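Local coordinates for exosome complex component Rrp41 (Archaeoglobus fulgidus, PDB 3M7N), which degrades RNA from the 3' end as the catalytic subunit of the archaeal exosome and can probably also synthesize heteromeric RNA tails, at residues 146-150 against 237-241. The protein carries 1 engineered substitution. Numbering follows the deposited sequence.
Sequences VALVD and ILRRY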
loop_
_atom_site.group_PDB
_atom_site.type_symbol
_atom_site.label_atom_id
_atom_site.label_comp_id
_atom_site.label_asym_id
_atom_site.label_seq_id
_atom_site.Cartn_x
_atom_site.Cartn_y
_atom_site.Cartn_z
ATOM N N VAL E 146 4.332 -19.319 25.730
ATOM C CA VAL E 146 4.948 -18.824 26.961
ATOM C C VAL E 146 4.764 -17.307 27.041
ATOM O O VAL E 146 4.277 -16.792 28.057
ATOM C CB VAL E 146 6.448 -19.218 27.089
ATOM C CG1 VAL E 146 7.117 -18.454 28.235
ATOM C CG2 VAL E 146 6.584 -20.702 27.308
ATOM N N ALA E 147 5.108 -16.608 25.953
ATOM C CA ALA E 147 4.956 -15.146 25.899
ATOM C C ALA E 147 3.517 -14.693 26.148
ATOM O O ALA E 147 3.269 -13.714 26.862
ATOM C CB ALA E 147 5.486 -14.575 24.578
ATOM N N LEU E 148 2.569 -15.408 25.554
ATOM C CA LEU E 148 1.161 -15.098 25.769
ATOM C C LEU E 148 0.811 -15.222 27.245
ATOM O O LEU E 148 0.139 -14.349 27.806
ATOM C CB LEU E 148 0.261 -15.983 24.900
ATOM C CG LEU E 148 0.224 -15.612 23.402
ATOM C CD1 LEU E 148 -0.449 -16.679 22.560
ATOM C CD2 LEU E 148 -0.445 -14.253 23.177
ATOM N N VAL E 149 1.290 -16.283 27.889
ATOM C CA VAL E 149 0.960 -16.470 29.296
ATOM C C VAL E 149 1.627 -15.403 30.143
ATOM O O VAL E 149 1.027 -14.875 31.070
ATOM C CB VAL E 149 1.332 -17.886 29.811
ATOM C CG1 VAL E 149 1.113 -17.974 31.312
ATOM C CG2 VAL E 149 0.497 -18.940 29.098
ATOM N N ASP E 150 2.867 -15.082 29.787
ATOM C CA ASP E 150 3.637 -14.048 30.464
ATOM C C ASP E 150 2.909 -12.695 30.388
ATOM O O ASP E 150 2.932 -11.910 31.339
ATOM C CB ASP E 150 5.042 -13.969 29.855
ATOM C CG ASP E 150 5.954 -12.965 30.573
ATOM O OD1 ASP E 150 6.734 -12.266 29.888
ATOM O OD2 ASP E 150 5.909 -12.881 31.815
ATOM N N ILE E 237 7.192 -20.558 33.496
ATOM C CA ILE E 237 6.181 -19.620 33.971
ATOM C C ILE E 237 6.125 -19.595 35.503
ATOM O O ILE E 237 5.874 -18.557 36.117
ATOM C CB ILE E 237 4.793 -19.952 33.372
ATOM C CG1 ILE E 237 4.756 -19.619 31.867
ATOM C CG2 ILE E 237 3.698 -19.202 34.094
ATOM C CD1 ILE E 237 4.755 -18.093 31.562
ATOM N N LEU E 238 6.371 -20.744 36.123
ATOM C CA LEU E 238 6.420 -20.819 37.573
ATOM C C LEU E 238 7.534 -19.878 38.083
ATOM O O LEU E 238 7.353 -19.112 39.031
ATOM C CB LEU E 238 6.662 -22.272 37.993
ATOM C CG LEU E 238 6.511 -22.744 39.450
ATOM C CD1 LEU E 238 7.793 -22.528 40.219
ATOM C CD2 LEU E 238 5.339 -22.089 40.159
ATOM N N ARG E 239 8.685 -19.937 37.431
ATOM C CA ARG E 239 9.808 -19.088 37.796
ATOM C C ARG E 239 9.415 -17.617 37.728
ATOM O O ARG E 239 9.675 -16.852 38.652
ATOM C CB ARG E 239 11.001 -19.380 36.889
ATOM C CG ARG E 239 12.049 -20.254 37.548
ATOM C CD ARG E 239 12.662 -21.256 36.588
ATOM N NE ARG E 239 12.999 -20.639 35.313
ATOM C CZ ARG E 239 13.077 -21.307 34.168
ATOM N NH1 ARG E 239 12.840 -22.615 34.143
ATOM N NH2 ARG E 239 13.384 -20.667 33.050
ATOM N N ARG E 240 8.775 -17.240 36.624
ATOM C CA ARG E 240 8.276 -15.894 36.432
ATOM C C ARG E 240 7.294 -15.526 37.539
ATOM O O ARG E 240 7.283 -14.399 38.038
ATOM C CB ARG E 240 7.590 -15.792 35.070
ATOM C CG ARG E 240 6.801 -14.519 34.863
ATOM C CD ARG E 240 7.693 -13.303 35.037
ATOM N NE ARG E 240 6.950 -12.072 34.796
ATOM C CZ ARG E 240 7.454 -10.862 34.978
ATOM N NH1 ARG E 240 6.710 -9.803 34.737
ATOM N NH2 ARG E 240 8.704 -10.717 35.406
ATOM N N TYR E 241 6.454 -16.483 37.908
ATOM C CA TYR E 241 5.516 -16.288 39.003
ATOM C C TYR E 241 6.247 -15.951 40.302
ATOM O O TYR E 241 5.834 -15.068 41.046
ATOM C CB TYR E 241 4.673 -17.541 39.153
ATOM C CG TYR E 241 3.743 -17.596 40.337
ATOM C CD1 TYR E 241 2.593 -16.824 40.386
ATOM C CD2 TYR E 241 3.980 -18.493 41.384
ATOM C CE1 TYR E 241 1.718 -16.913 41.465
ATOM C CE2 TYR E 241 3.114 -18.588 42.464
ATOM C CZ TYR E 241 1.985 -17.798 42.499
ATOM O OH TYR E 241 1.128 -17.905 43.571
#
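Val146 begins the last turn of helix 136-150, and its CG1 lies 4.1 Å from CD1 of Ile237, on the long C-terminal helix 212-248. That same methyl also sits 3.8 Å from the Val146 carbonyl O, which is already paired with Asp150 N (2.8 Å) inside its own helix. Ala147 and Leu148 turn away, onto strand 50-60 of the mixed sheet behind. In this RNase PH fold, the C-terminal helix runs past helix 136-150; the axes of the two short segments are nearly parallel, 23° apart in direction and 10.9 Å at closest approach, and Ile237 bridges this wide gap. The CA-to-CB bond of Val149 points toward segment 237-241, and its CG1 makes the closest apolar touch, 3.7 Å from CD1 of Ile237; both side chains also pack against the AF_0206 subunit. Beside this apolar patch, Asp150 directs OD2 to Arg240 NE, a 3.3 Å salt bridge, while its OD1 accepts a hydrogen bond from the backbone N of Ser42.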